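Local coordinates for protein putative polyprenyl synthetase (Streptomyces coelicolor, PDB 3NF2) that probably condenses isoprenyl diphosphates into longer prenyl chains, as a magnesium-dependent prenyltransferase of the FPP/GGPP synthase family, at residues Ala22-Leu27 / Thr33-His38; Phe39-Ala44 / Asp50-Lys55; Ser90-Asp95 / Asp107-Val112; Asp94-Gly99 / Gln117-Gly122. All coordinates share one frame; numbering follows the deposited sequence.

Contact 1: Ala22-Leu27 / Thr33-His38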
loop_
_atom_site.group_PDB
_atom_site.type_symbol
_atom_site.label_atom_id
_atom_site.label_comp_id
_atom_site.label_asym_id
_atom_site.label_seq_id
_atom_site.Cartn_x
_atom_site.Cartn_y
_atom_site.Cartn_z
ATOM N N ALA A 22 17.567 -1.718 -10.030
ATOM C CA ALA A 22 17.675 -0.346 -10.543
ATOM C C ALA A 22 16.466 0.521 -10.196
ATOM O O ALA A 22 16.615 1.720 -9.971
ATOM C CB ALA A 22 17.926 -0.327 -12.050
ATOM N N ALA A 23 15.277 -0.078 -10.147
ATOM C CA ALA A 23 14.076 0.693 -9.807
ATOM C C ALA A 23 14.038 0.984 -8.317
ATOM O O ALA A 23 13.593 2.040 -7.896
ATOM C CB ALA A 23 12.818 -0.031 -10.257
ATOM N N VAL A 24 14.543 0.046 -7.526
ATOM C CA VAL A 24 14.593 0.185 -6.068
ATOM C C VAL A 24 15.633 1.224 -5.603
ATOM O O VAL A 24 15.375 2.022 -4.689
ATOM C CB VAL A 24 14.815 -1.200 -5.416
ATOM C CG1 VAL A 24 15.505 -1.098 -4.048
ATOM C CG2 VAL A 24 13.488 -1.959 -5.337
ATOM N N ASP A 25 16.792 1.233 -6.257
ATOM C CA ASP A 25 17.842 2.220 -5.974
ATOM C C ASP A 25 17.402 3.674 -6.259
ATOM O O ASP A 25 17.976 4.621 -5.715
ATOM C CB ASP A 25 19.132 1.864 -6.744
ATOM C CG ASP A 25 19.814 0.583 -6.215
ATOM O OD1 ASP A 25 20.902 0.240 -6.715
ATOM O OD2 ASP A 25 19.280 -0.086 -5.304
ATOM N N ARG A 26 16.374 3.831 -7.096
ATOM C CA ARG A 26 15.836 5.141 -7.476
ATOM C C ARG A 26 14.843 5.740 -6.470
ATOM O O ARG A 26 14.409 6.872 -6.638
ATOM C CB ARG A 26 15.167 5.045 -8.845
ATOM C CG ARG A 26 16.130 4.916 -10.010
ATOM C CD ARG A 26 16.281 6.224 -10.758
ATOM N NE ARG A 26 15.114 6.502 -11.594
ATOM C CZ ARG A 26 14.798 7.703 -12.073
ATOM N NH1 ARG A 26 15.556 8.758 -11.797
ATOM N NH2 ARG A 26 13.716 7.849 -12.825
ATOM N N LEU A 27 14.468 4.979 -5.446
ATOM C CA LEU A 27 13.558 5.471 -4.404
ATOM C C LEU A 27 14.215 6.544 -3.534
ATOM O O LEU A 27 15.404 6.474 -3.227
ATOM C CB LEU A 27 13.093 4.325 -3.501
ATOM C CG LEU A 27 12.234 3.152 -3.975
ATOM C CD1 LEU A 27 12.226 2.106 -2.861
ATOM C CD2 LEU A 27 10.815 3.570 -4.305
ATOM N N THR A 33 17.815 2.506 0.656
ATOM C CA THR A 33 18.705 1.696 1.487
ATOM C C THR A 33 17.935 0.691 2.331
ATOM O O THR A 33 18.367 -0.451 2.496
ATOM C CB THR A 33 19.659 2.549 2.385
ATOM O OG1 THR A 33 18.902 3.422 3.240
ATOM C CG2 THR A 33 20.612 3.374 1.524
ATOM N N VAL A 34 16.791 1.109 2.853
ATOM C CA VAL A 34 15.962 0.225 3.669
ATOM C C VAL A 34 15.409 -0.945 2.841
ATOM O O VAL A 34 15.374 -2.090 3.316
ATOM C CB VAL A 34 14.842 1.015 4.379
ATOM C CG1 VAL A 34 13.877 0.087 5.084
ATOM C CG2 VAL A 34 15.451 1.988 5.379
ATOM N N ALA A 35 15.004 -0.649 1.601
ATOM C CA ALA A 35 14.629 -1.683 0.641
ATOM C C ALA A 35 15.809 -2.591 0.321
ATOM O O ALA A 35 15.638 -3.800 0.257
ATOM C CB ALA A 35 14.082 -1.076 -0.643
ATOM N N ALA A 36 16.991 -2.004 0.113
ATOM C CA ALA A 36 18.215 -2.780 -0.147
ATOM C C ALA A 36 18.495 -3.752 0.990
ATOM O O ALA A 36 18.918 -4.881 0.748
ATOM C CB ALA A 36 19.429 -1.862 -0.381
ATOM N N TYR A 37 18.250 -3.310 2.225
ATOM C CA TYR A 37 18.370 -4.201 3.363
ATOM C C TYR A 37 17.354 -5.326 3.244
ATOM O O TYR A 37 17.714 -6.488 3.401
ATOM C CB TYR A 37 18.208 -3.488 4.709
ATOM C CG TYR A 37 18.204 -4.490 5.838
ATOM C CD1 TYR A 37 19.399 -5.054 6.287
ATOM C CD2 TYR A 37 17.005 -4.929 6.414
ATOM C CE1 TYR A 37 19.410 -6.004 7.298
ATOM C CE2 TYR A 37 17.003 -5.884 7.425
ATOM C CZ TYR A 37 18.214 -6.416 7.859
ATOM O OH TYR A 37 18.240 -7.353 8.858
ATOM N N HIS A 38 16.098 -4.983 2.954
ATOM C CA HIS A 38 15.061 -5.999 2.776
ATOM C C HIS A 38 15.465 -7.052 1.744
ATOM O O HIS A 38 15.243 -8.241 1.936
ATOM C CB HIS A 38 13.726 -5.388 2.341
ATOM C CG HIS A 38 12.722 -6.421 1.937
ATOM N ND1 HIS A 38 12.179 -7.313 2.839
ATOM C CD2 HIS A 38 12.215 -6.751 0.725
ATOM C CE1 HIS A 38 11.355 -8.127 2.204
ATOM N NE2 HIS A 38 11.357 -7.807 0.921
#

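Contact 2: Phe39-Ala44 / Asp50-Lys55. With SO4 (sulfate ion), chain B.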
loop_
_atom_site.group_PDB
_atom_site.type_symbol
_atom_site.label_atom_id
_atom_site.label_comp_id
_atom_site.label_asym_id
_atom_site.label_seq_id
_atom_site.Cartn_x
_atom_site.Cartn_y
_atom_site.Cartn_z
ATOM N N PHE A 39 16.050 -6.596 0.647
ATOM C CA PHE A 39 16.430 -7.483 -0.424
ATOM C C PHE A 39 17.767 -8.183 -0.191
ATOM O O PHE A 39 18.162 -9.007 -1.001
ATOM C CB PHE A 39 16.439 -6.725 -1.743
ATOM C CG PHE A 39 15.076 -6.542 -2.346
ATOM C CD1 PHE A 39 14.434 -7.606 -2.991
ATOM C CD2 PHE A 39 14.429 -5.306 -2.270
ATOM C CE1 PHE A 39 13.174 -7.438 -3.552
ATOM C CE2 PHE A 39 13.164 -5.126 -2.825
ATOM C CZ PHE A 39 12.536 -6.185 -3.473
ATOM N N GLY A 40 18.455 -7.863 0.907
ATOM C CA GLY A 40 19.707 -8.537 1.262
ATOM C C GLY A 40 20.970 -8.012 0.581
ATOM O O GLY A 40 22.051 -8.608 0.723
ATOM N N TRP A 41 20.851 -6.898 -0.144
ATOM C CA TRP A 41 22.003 -6.304 -0.836
ATOM C C TRP A 41 22.963 -5.560 0.102
ATOM O O TRP A 41 24.150 -5.395 -0.212
ATOM C CB TRP A 41 21.553 -5.404 -1.993
ATOM C CG TRP A 41 20.596 -6.093 -2.936
ATOM C CD1 TRP A 41 20.645 -7.398 -3.355
ATOM C CD2 TRP A 41 19.457 -5.511 -3.578
ATOM N NE1 TRP A 41 19.596 -7.664 -4.199
ATOM C CE2 TRP A 41 18.853 -6.525 -4.358
ATOM C CE3 TRP A 41 18.878 -4.237 -3.558
ATOM C CZ2 TRP A 41 17.699 -6.300 -5.120
ATOM C CZ3 TRP A 41 17.729 -4.011 -4.323
ATOM C CH2 TRP A 41 17.153 -5.039 -5.084
ATOM N N ILE A 42 22.441 -5.107 1.242
ATOM C CA ILE A 42 23.251 -4.482 2.287
ATOM C C ILE A 42 22.805 -5.057 3.628
ATOM O O ILE A 42 21.695 -5.589 3.723
ATOM C CB ILE A 42 23.144 -2.910 2.327
ATOM C CG1 ILE A 42 21.736 -2.443 2.709
ATOM C CG2 ILE A 42 23.614 -2.249 1.008
ATOM C CD1 ILE A 42 21.636 -0.935 2.903
ATOM N N ASP A 43 23.665 -4.958 4.647
ATOM C CA ASP A 43 23.367 -5.477 5.992
ATOM C C ASP A 43 22.806 -4.396 6.922
ATOM O O ASP A 43 22.460 -3.308 6.463
ATOM C CB ASP A 43 24.592 -6.186 6.606
ATOM C CG ASP A 43 25.806 -5.271 6.753
ATOM O OD1 ASP A 43 26.904 -5.688 6.324
ATOM O OD2 ASP A 43 25.679 -4.149 7.292
ATOM N N ALA A 44 22.744 -4.690 8.220
ATOM C CA ALA A 44 22.088 -3.811 9.205
ATOM C C ALA A 44 22.769 -2.457 9.420
ATOM O O ALA A 44 22.115 -1.482 9.801
ATOM C CB ALA A 44 21.915 -4.536 10.541
ATOM N N ASP A 50 25.544 -10.648 1.072
ATOM C CA ASP A 50 24.948 -11.682 0.200
ATOM C C ASP A 50 24.286 -12.818 0.988
ATOM O O ASP A 50 24.437 -12.916 2.208
ATOM C CB ASP A 50 25.985 -12.271 -0.768
ATOM C CG ASP A 50 25.359 -12.781 -2.071
ATOM O OD1 ASP A 50 24.663 -11.996 -2.759
ATOM O OD2 ASP A 50 25.565 -13.971 -2.400
ATOM N N GLY A 51 23.573 -13.679 0.262
ATOM C CA GLY A 51 22.795 -14.777 0.831
ATOM C C GLY A 51 21.329 -14.501 0.577
ATOM O O GLY A 51 20.451 -15.013 1.278
ATOM N N ASP A 52 21.078 -13.696 -0.452
ATOM C CA ASP A 52 19.773 -13.083 -0.678
ATOM C C ASP A 52 18.864 -13.835 -1.650
ATOM O O ASP A 52 17.688 -14.065 -1.343
ATOM C CB ASP A 52 19.944 -11.617 -1.112
ATOM C CG ASP A 52 21.062 -11.420 -2.132
ATOM O OD1 ASP A 52 20.917 -11.886 -3.283
ATOM O OD2 ASP A 52 22.080 -10.783 -1.781
ATOM N N GLY A 53 19.414 -14.210 -2.807
ATOM C CA GLY A 53 18.657 -14.836 -3.894
ATOM C C GLY A 53 17.907 -16.087 -3.483
ATOM O O GLY A 53 18.500 -17.153 -3.316
ATOM N N GLY A 54 16.595 -15.944 -3.301
ATOM C CA GLY A 54 15.738 -17.064 -2.936
ATOM C C GLY A 54 15.320 -17.851 -4.161
ATOM O O GLY A 54 16.159 -18.308 -4.940
ATOM N N LYS A 55 14.011 -18.002 -4.333
ATOM C CA LYS A 55 13.461 -18.743 -5.465
ATOM C C LYS A 55 13.023 -17.791 -6.569
ATOM O O LYS A 55 12.788 -16.602 -6.323
ATOM C CB LYS A 55 12.278 -19.597 -5.019
ATOM C CG LYS A 55 12.592 -20.636 -3.941
ATOM C CD LYS A 55 11.356 -21.002 -3.110
ATOM C CE LYS A 55 10.204 -21.545 -3.966
ATOM N NZ LYS A 55 9.280 -20.464 -4.465
HETATM S S SO4 B . 10.557 -16.098 -2.370
HETATM O O1 SO4 B . 10.844 -15.084 -3.386
HETATM O O2 SO4 B . 11.649 -17.070 -2.369
HETATM O O3 SO4 B . 10.449 -15.437 -1.065
HETATM O O4 SO4 B . 9.301 -16.802 -2.660
#

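Contact 3: Ser90-Asp95 / Asp107-Val112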
loop_
_atom_site.group_PDB
_atom_site.type_symbol
_atom_site.label_atom_id
_atom_site.label_comp_id
_atom_site.label_asym_id
_atom_site.label_seq_id
_atom_site.Cartn_x
_atom_site.Cartn_y
_atom_site.Cartn_z
ATOM N N SER A 90 4.123 -7.165 0.294
ATOM C CA SER A 90 3.361 -8.078 1.112
ATOM C C SER A 90 4.213 -8.616 2.271
ATOM O O SER A 90 3.752 -8.624 3.401
ATOM C CB SER A 90 2.800 -9.202 0.244
ATOM O OG SER A 90 1.996 -10.082 0.995
ATOM N N LEU A 91 5.460 -8.999 2.005
ATOM C CA LEU A 91 6.340 -9.514 3.053
ATOM C C LEU A 91 6.632 -8.478 4.133
ATOM O O LEU A 91 6.509 -8.763 5.327
ATOM C CB LEU A 91 7.674 -9.998 2.471
ATOM C CG LEU A 91 7.729 -11.157 1.482
ATOM C CD1 LEU A 91 9.189 -11.503 1.194
ATOM C CD2 LEU A 91 6.975 -12.374 2.019
ATOM N N LEU A 92 7.027 -7.285 3.695
ATOM C CA LEU A 92 7.379 -6.187 4.588
ATOM C C LEU A 92 6.264 -5.897 5.585
ATOM O O LEU A 92 6.501 -5.811 6.783
ATOM C CB LEU A 92 7.697 -4.929 3.775
ATOM C CG LEU A 92 9.083 -4.872 3.126
ATOM C CD1 LEU A 92 9.110 -3.864 2.002
ATOM C CD2 LEU A 92 10.149 -4.546 4.151
ATOM N N HIS A 93 5.048 -5.780 5.067
ATOM C CA HIS A 93 3.876 -5.514 5.884
ATOM C C HIS A 93 3.412 -6.718 6.689
ATOM O O HIS A 93 3.099 -6.572 7.871
ATOM C CB HIS A 93 2.738 -4.985 5.011
ATOM C CG HIS A 93 2.945 -3.579 4.547
ATOM N ND1 HIS A 93 1.945 -2.841 3.953
ATOM C CD2 HIS A 93 4.029 -2.768 4.605
ATOM C CE1 HIS A 93 2.408 -1.642 3.655
ATOM N NE2 HIS A 93 3.670 -1.574 4.037
ATOM N N ASP A 94 3.365 -7.898 6.062
ATOM C CA ASP A 94 2.960 -9.113 6.792
ATOM C C ASP A 94 3.882 -9.418 7.969
ATOM O O ASP A 94 3.400 -9.762 9.041
ATOM C CB ASP A 94 2.842 -10.338 5.885
ATOM C CG ASP A 94 1.724 -10.217 4.860
ATOM O OD1 ASP A 94 0.960 -9.224 4.893
ATOM O OD2 ASP A 94 1.627 -11.117 3.997
ATOM N N ASP A 95 5.189 -9.261 7.778
ATOM C CA ASP A 95 6.158 -9.503 8.856
ATOM C C ASP A 95 5.942 -8.579 10.044
ATOM O O ASP A 95 6.079 -9.003 11.197
ATOM C CB ASP A 95 7.597 -9.364 8.357
ATOM C CG ASP A 95 8.055 -10.558 7.517
ATOM O OD1 ASP A 95 7.372 -11.604 7.506
ATOM O OD2 ASP A 95 9.116 -10.445 6.864
ATOM N N ASP A 107 17.305 -10.625 10.419
ATOM C CA ASP A 107 16.342 -9.688 11.006
ATOM C C ASP A 107 15.459 -9.015 9.950
ATOM O O ASP A 107 15.923 -8.653 8.869
ATOM C CB ASP A 107 17.063 -8.621 11.828
ATOM C CG ASP A 107 17.485 -9.117 13.195
ATOM O OD1 ASP A 107 17.039 -10.212 13.609
ATOM O OD2 ASP A 107 18.267 -8.401 13.858
ATOM N N THR A 108 14.178 -8.886 10.261
ATOM C CA THR A 108 13.251 -8.203 9.375
ATOM C C THR A 108 13.466 -6.688 9.426
ATOM O O THR A 108 14.033 -6.153 10.397
ATOM C CB THR A 108 11.802 -8.523 9.733
ATOM O OG1 THR A 108 11.587 -8.248 11.121
ATOM C CG2 THR A 108 11.492 -9.992 9.434
ATOM N N VAL A 109 13.016 -6.008 8.371
ATOM C CA VAL A 109 13.150 -4.556 8.269
ATOM C C VAL A 109 12.626 -3.829 9.493
ATOM O O VAL A 109 13.293 -2.931 9.996
ATOM C CB VAL A 109 12.508 -4.004 6.978
ATOM C CG1 VAL A 109 12.191 -2.534 7.108
ATOM C CG2 VAL A 109 13.448 -4.225 5.809
ATOM N N TRP A 110 11.474 -4.245 10.008
ATOM C CA TRP A 110 10.888 -3.532 11.145
ATOM C C TRP A 110 11.767 -3.608 12.405
ATOM O O TRP A 110 11.871 -2.634 13.137
ATOM C CB TRP A 110 9.426 -3.942 11.402
ATOM C CG TRP A 110 9.241 -5.310 11.982
ATOM C CD1 TRP A 110 8.951 -6.456 11.296
ATOM C CD2 TRP A 110 9.307 -5.678 13.372
ATOM N NE1 TRP A 110 8.842 -7.513 12.166
ATOM C CE2 TRP A 110 9.059 -7.067 13.445
ATOM C CE3 TRP A 110 9.562 -4.969 14.560
ATOM C CZ2 TRP A 110 9.063 -7.768 14.661
ATOM C CZ3 TRP A 110 9.566 -5.665 15.771
ATOM C CH2 TRP A 110 9.320 -7.053 15.809
ATOM N N LYS A 111 12.405 -4.758 12.627
ATOM C CA LYS A 111 13.367 -4.939 13.719
ATOM C C LYS A 111 14.613 -4.053 13.597
ATOM O O LYS A 111 15.098 -3.501 14.587
ATOM C CB LYS A 111 13.785 -6.408 13.826
ATOM C CG LYS A 111 13.323 -7.094 15.101
ATOM C CD LYS A 111 14.430 -7.109 16.156
ATOM C CE LYS A 111 13.889 -7.505 17.523
ATOM N NZ LYS A 111 14.964 -7.993 18.434
ATOM N N VAL A 112 15.123 -3.916 12.381
ATOM C CA VAL A 112 16.345 -3.163 12.148
ATOM C C VAL A 112 16.064 -1.670 12.038
ATOM O O VAL A 112 16.697 -0.859 12.715
ATOM C CB VAL A 112 17.079 -3.683 10.886
ATOM C CG1 VAL A 112 18.404 -2.978 10.678
ATOM C CG2 VAL A 112 17.319 -5.145 11.024
#

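Contact 4: Asp94-Gly99 / Gln117-Gly122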
loop_
_atom_site.group_PDB
_atom_site.type_symbol
_atom_site.label_atom_id
_atom_site.label_comp_id
_atom_site.label_asym_id
_atom_site.label_seq_id
_atom_site.Cartn_x
_atom_site.Cartn_y
_atom_site.Cartn_z
ATOM N N ASP A 94 3.365 -7.898 6.062
ATOM C CA ASP A 94 2.960 -9.113 6.792
ATOM C C ASP A 94 3.882 -9.418 7.969
ATOM O O ASP A 94 3.400 -9.762 9.041
ATOM C CB ASP A 94 2.842 -10.338 5.885
ATOM C CG ASP A 94 1.724 -10.217 4.860
ATOM O OD1 ASP A 94 0.960 -9.224 4.893
ATOM O OD2 ASP A 94 1.627 -11.117 3.997
ATOM N N ASP A 95 5.189 -9.261 7.778
ATOM C CA ASP A 95 6.158 -9.503 8.856
ATOM C C ASP A 95 5.942 -8.579 10.044
ATOM O O ASP A 95 6.079 -9.003 11.197
ATOM C CB ASP A 95 7.597 -9.364 8.357
ATOM C CG ASP A 95 8.055 -10.558 7.517
ATOM O OD1 ASP A 95 7.372 -11.604 7.506
ATOM O OD2 ASP A 95 9.116 -10.445 6.864
ATOM N N LEU A 96 5.597 -7.325 9.760
ATOM C CA LEU A 96 5.338 -6.363 10.810
ATOM C C LEU A 96 4.043 -6.703 11.535
ATOM O O LEU A 96 4.003 -6.725 12.773
ATOM C CB LEU A 96 5.297 -4.942 10.249
ATOM C CG LEU A 96 4.967 -3.815 11.237
ATOM C CD1 LEU A 96 5.824 -3.851 12.535
ATOM C CD2 LEU A 96 5.134 -2.501 10.536
ATOM N N MET A 97 2.999 -6.983 10.756
ATOM C CA MET A 97 1.694 -7.365 11.286
ATOM C C MET A 97 1.773 -8.638 12.139
ATOM O O MET A 97 1.076 -8.757 13.141
ATOM C CB MET A 97 0.688 -7.557 10.143
ATOM C CG MET A 97 0.206 -6.264 9.502
ATOM S SD MET A 97 -1.126 -6.508 8.319
ATOM C CE MET A 97 -0.233 -6.553 6.792
ATOM N N ASP A 98 2.625 -9.579 11.734
ATOM C CA ASP A 98 2.748 -10.871 12.415
ATOM C C ASP A 98 3.733 -10.817 13.584
ATOM O O ASP A 98 3.785 -11.732 14.402
ATOM C CB ASP A 98 3.176 -11.973 11.426
ATOM C CG ASP A 98 2.120 -12.263 10.363
ATOM O OD1 ASP A 98 0.985 -11.727 10.453
ATOM O OD2 ASP A 98 2.427 -13.047 9.427
ATOM N N GLY A 99 4.520 -9.753 13.653
ATOM C CA GLY A 99 5.512 -9.606 14.706
ATOM C C GLY A 99 6.701 -10.537 14.539
ATOM O O GLY A 99 7.411 -10.816 15.507
ATOM N N GLN A 117 9.362 2.675 8.958
ATOM C CA GLN A 117 10.066 2.490 7.696
ATOM C C GLN A 117 9.676 1.205 6.957
ATOM O O GLN A 117 9.755 1.152 5.730
ATOM C CB GLN A 117 11.577 2.593 7.899
ATOM C CG GLN A 117 12.127 3.997 7.630
ATOM C CD GLN A 117 13.304 4.335 8.510
ATOM O OE1 GLN A 117 13.136 4.784 9.645
ATOM N NE2 GLN A 117 14.510 4.128 7.992
ATOM N N ALA A 118 9.237 0.189 7.695
ATOM C CA ALA A 118 8.711 -1.038 7.085
ATOM C C ALA A 118 7.399 -0.758 6.356
ATOM O O ALA A 118 7.200 -1.218 5.234
ATOM C CB ALA A 118 8.527 -2.127 8.128
ATOM N N ILE A 119 6.532 0.030 6.992
ATOM C CA ILE A 119 5.256 0.454 6.402
ATOM C C ILE A 119 5.482 1.292 5.154
ATOM O O ILE A 119 4.839 1.082 4.131
ATOM C CB ILE A 119 4.398 1.253 7.408
ATOM C CG1 ILE A 119 4.018 0.370 8.589
ATOM C CG2 ILE A 119 3.119 1.776 6.745
ATOM C CD1 ILE A 119 3.760 1.131 9.884
ATOM N N LEU A 120 6.426 2.219 5.255
ATOM C CA LEU A 120 6.711 3.197 4.215
ATOM C C LEU A 120 7.291 2.543 2.962
ATOM O O LEU A 120 6.764 2.711 1.858
ATOM C CB LEU A 120 7.694 4.214 4.771
ATOM C CG LEU A 120 8.117 5.408 3.926
ATOM C CD1 LEU A 120 6.998 6.433 3.844
ATOM C CD2 LEU A 120 9.398 6.018 4.501
ATOM N N VAL A 121 8.366 1.784 3.142
ATOM C CA VAL A 121 8.996 1.084 2.024
ATOM C C VAL A 121 8.042 0.049 1.397
ATOM O O VAL A 121 7.957 -0.072 0.180
ATOM C CB VAL A 121 10.360 0.484 2.437
ATOM C CG1 VAL A 121 10.993 -0.251 1.278
ATOM C CG2 VAL A 121 11.301 1.607 2.892
ATOM N N GLY A 122 7.293 -0.655 2.234
ATOM C CA GLY A 122 6.201 -1.495 1.750
ATOM C C GLY A 122 5.276 -0.753 0.806
ATOM O O GLY A 122 5.063 -1.202 -0.339
#

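Contact 1: Ala22-Leu27 / Thr33-His38
Val24 overlaps the methyl of Ala35 through its CG1 branch, with Val24 CG1 3.7 Å from Ala35 CB. Rotation about the first torsion (chi1 154°) carries CG1 to the side away from the backbone N, pushing it out across the interface, while CG2 is turned back beside that N. Both residues direct CB at the opposite segment. With a single methyl on one side and a short branched chain on the other, the backbones can come close, and the CA atoms of Val24 and Ala35 lie 7.0 Å apart.

Leu27 approaches the same methyl at longer range, its CD1 lying 4.3 Å from Ala35 CB. Its amide is bonded to the carbonyl of Val24 (Leu27 N to Val24 O, 3.2 Å), which keeps the two apolar residues on one side of the chain. Here the sequence-adjacent helices 5-25 and 31-38, joined by a short connection, pack on each other in the all-helical isoprenoid synthase fold. Aliphatic side chains fit the place, because Val24, Leu27 and Ala35 are all buried and meet through carbon atoms alone, with no hydrogen bond passing between the segments. Trp41 also packs on Val24, and Val121 of helix 115-134 adds to the cover of Ala35. Leu27 reaches further, touching Arg153 of the second subunit.

Contact 2: Phe39-Ala44 / Asp50-Lys55
Asp52 carries this contact, its CB set against the backbone just beyond helix 31-38. Asp52 CB lies 3.2 Å from Phe39 O and 3.9 Å from Gly40 CA. Its carboxylate then passes beside the Gly40 carbonyl; Asp52 OD2 and Gly40 O are 3.3 Å apart, but both are acceptors, so the approach is mere proximity without a bond. The first torsion (chi1 43°) folds CG in between the backbone N and carbonyl carbon, which sends the carboxylate across the glycine.

Gly40 suits its position twice over. It is the first residue past the helix, in a Schellman motif with positive phi, and having no CB it lets the aspartate lie close upon its backbone. Trp41, next in the chain, offers Asp52 its edge: OD2 lies near the ring plane, 4.0 Å from Trp41 CD1, with carboxylate and ring planes 78° apart. One face of the indole rests on Phe39 CB, and Arg21 makes a cation-pi contact with the ring.

Further on, the second segment runs into the Gly-Gly-Lys sequence that, in relatives of this family, begins the site for the isopentenyl diphosphate headgroup. Here a sulfate, probably from the crystallisation liquor, accepts a nearly straight bond from the backbone (Lys55 N to O2 of the sulfate, 3.2 Å, 166°). Arg58 and Arg104 also hydrogen-bond to it, consistent with an anion pocket made for a diphosphate.

Contact 3: Ser90-Asp95 / Asp107-Val112
Thr108 meets Asp95 through its methyl: Thr108 CG2 lies 3.5 Å from Asp95 OD2, and the two side chains lie at a slant to each other. With chi1 at 53°, the hydroxyl is tucked between the backbone N and the carbonyl carbon, and the methyl swings out beside N to face the carboxylate. A threonine serves both neighbours at once, since its OG1 is hydrogen-bonded to the Asp100 carbonyl. The carboxylate that the methyl flanks is held by a salt bridge from its OD2 to Arg103.

Val109, which opens helix 109-113, supplies the apolar part of the interface. Leu92 leaves its backbone alongside the interface, yet its far end closes in and CD2 meets the branch point of the valine, with Leu92 CD2 3.7 Å from Val109 CG2 and equally near Val109 CB. The CA atoms of the pair are 7.0 Å apart, a close spacing allowed by the valine's short side chain. Leu92 also touches His38 and Leu125.

Trp110 turns its indole toward the end of helix 77-98, bringing CD1 and NE1 close to the Asp95 carbonyl; NE1 is 3.3 Å from Asp95 O. The clear acceptor for NE1 is Asp100 O, the same carbonyl that takes Thr108 OG1, and the shared partner ties ring and hydroxyl to the loop.

Asp94 and Asp95 begin the DDLMD sequence, the first aspartate-rich motif (DDxxD) of trans-prenyltransferases, which in relatives binds magnesium and the allylic diphosphate.

Contact 4: Asp94-Gly99 / Gln117-Gly122
This is a small, purely apolar helix-helix contact between the C-terminal turn of helix 77-98 and the early part of helix 115-134, made by Leu96 on one side and by Ala118 and Ile119 on the other. Leu96 does the reaching. Its CG stands opposite the backbone N (chi1 177°) and the chain continues outward to CD2, so that one methyl makes every touch: Leu96 CD2 is 3.6 Å from Ile119 CG1 and 3.9 Å from Ile119 CD1. The same methyl lies more loosely over the alanine, with 4.2 Å between Leu96 CD2 and Ala118 CB. Alanine suits the spot because its small methyl still permits the CA atoms of Leu96 and Ala118 to stand 7.3 Å apart, with the leucine laid across into the neighbouring isoleucine.

Leu96 occupies the third position of the first DDxxD motif, between Asp95 and Asp98. The helical repeat therefore parts the motif's roles: the aspartates are directed elsewhere, where in relatives they bind magnesium, while this leucine faces helix 115-134 and the dimer interface. Gly99, the first residue to leave helical angles, has positive phi (72°) in a Schellman motif; just before it, Asp98 OD1 is hydrogen-bonded to Gln159 NE2 of helix 139-165.

Trp110 packs on both Leu96 and Ala118. Across the dimer interface Leu96 also touches Ile119 of the second subunit, and Ile119 packs on His93 of that subunit.

Overall arrangement
Along the chain contact 1 comes first and contact 2 follows, both preceding contacts 3 and 4, which start from the same turns of helix 77-98 and share Asp94 and Asp95. Their centres are about 5 Å apart, and their second segments lie on successive helices, 109-113 and 115-134. Helix 31-38 links the set: contact 1 lies about 12 Å from contact 2 and 14 Å from contact 3, centre to centre. Tyr37 OH bonds to Asp107 O, and Val34 packs on Gln117 and Val121 of contact 4. Contacts 2 and 4, about 17 Å apart by centres, do not touch. The loop that holds the sulfate and the helix carrying the DDxxD motif are thus joined through helix 31-38 and its neighbours.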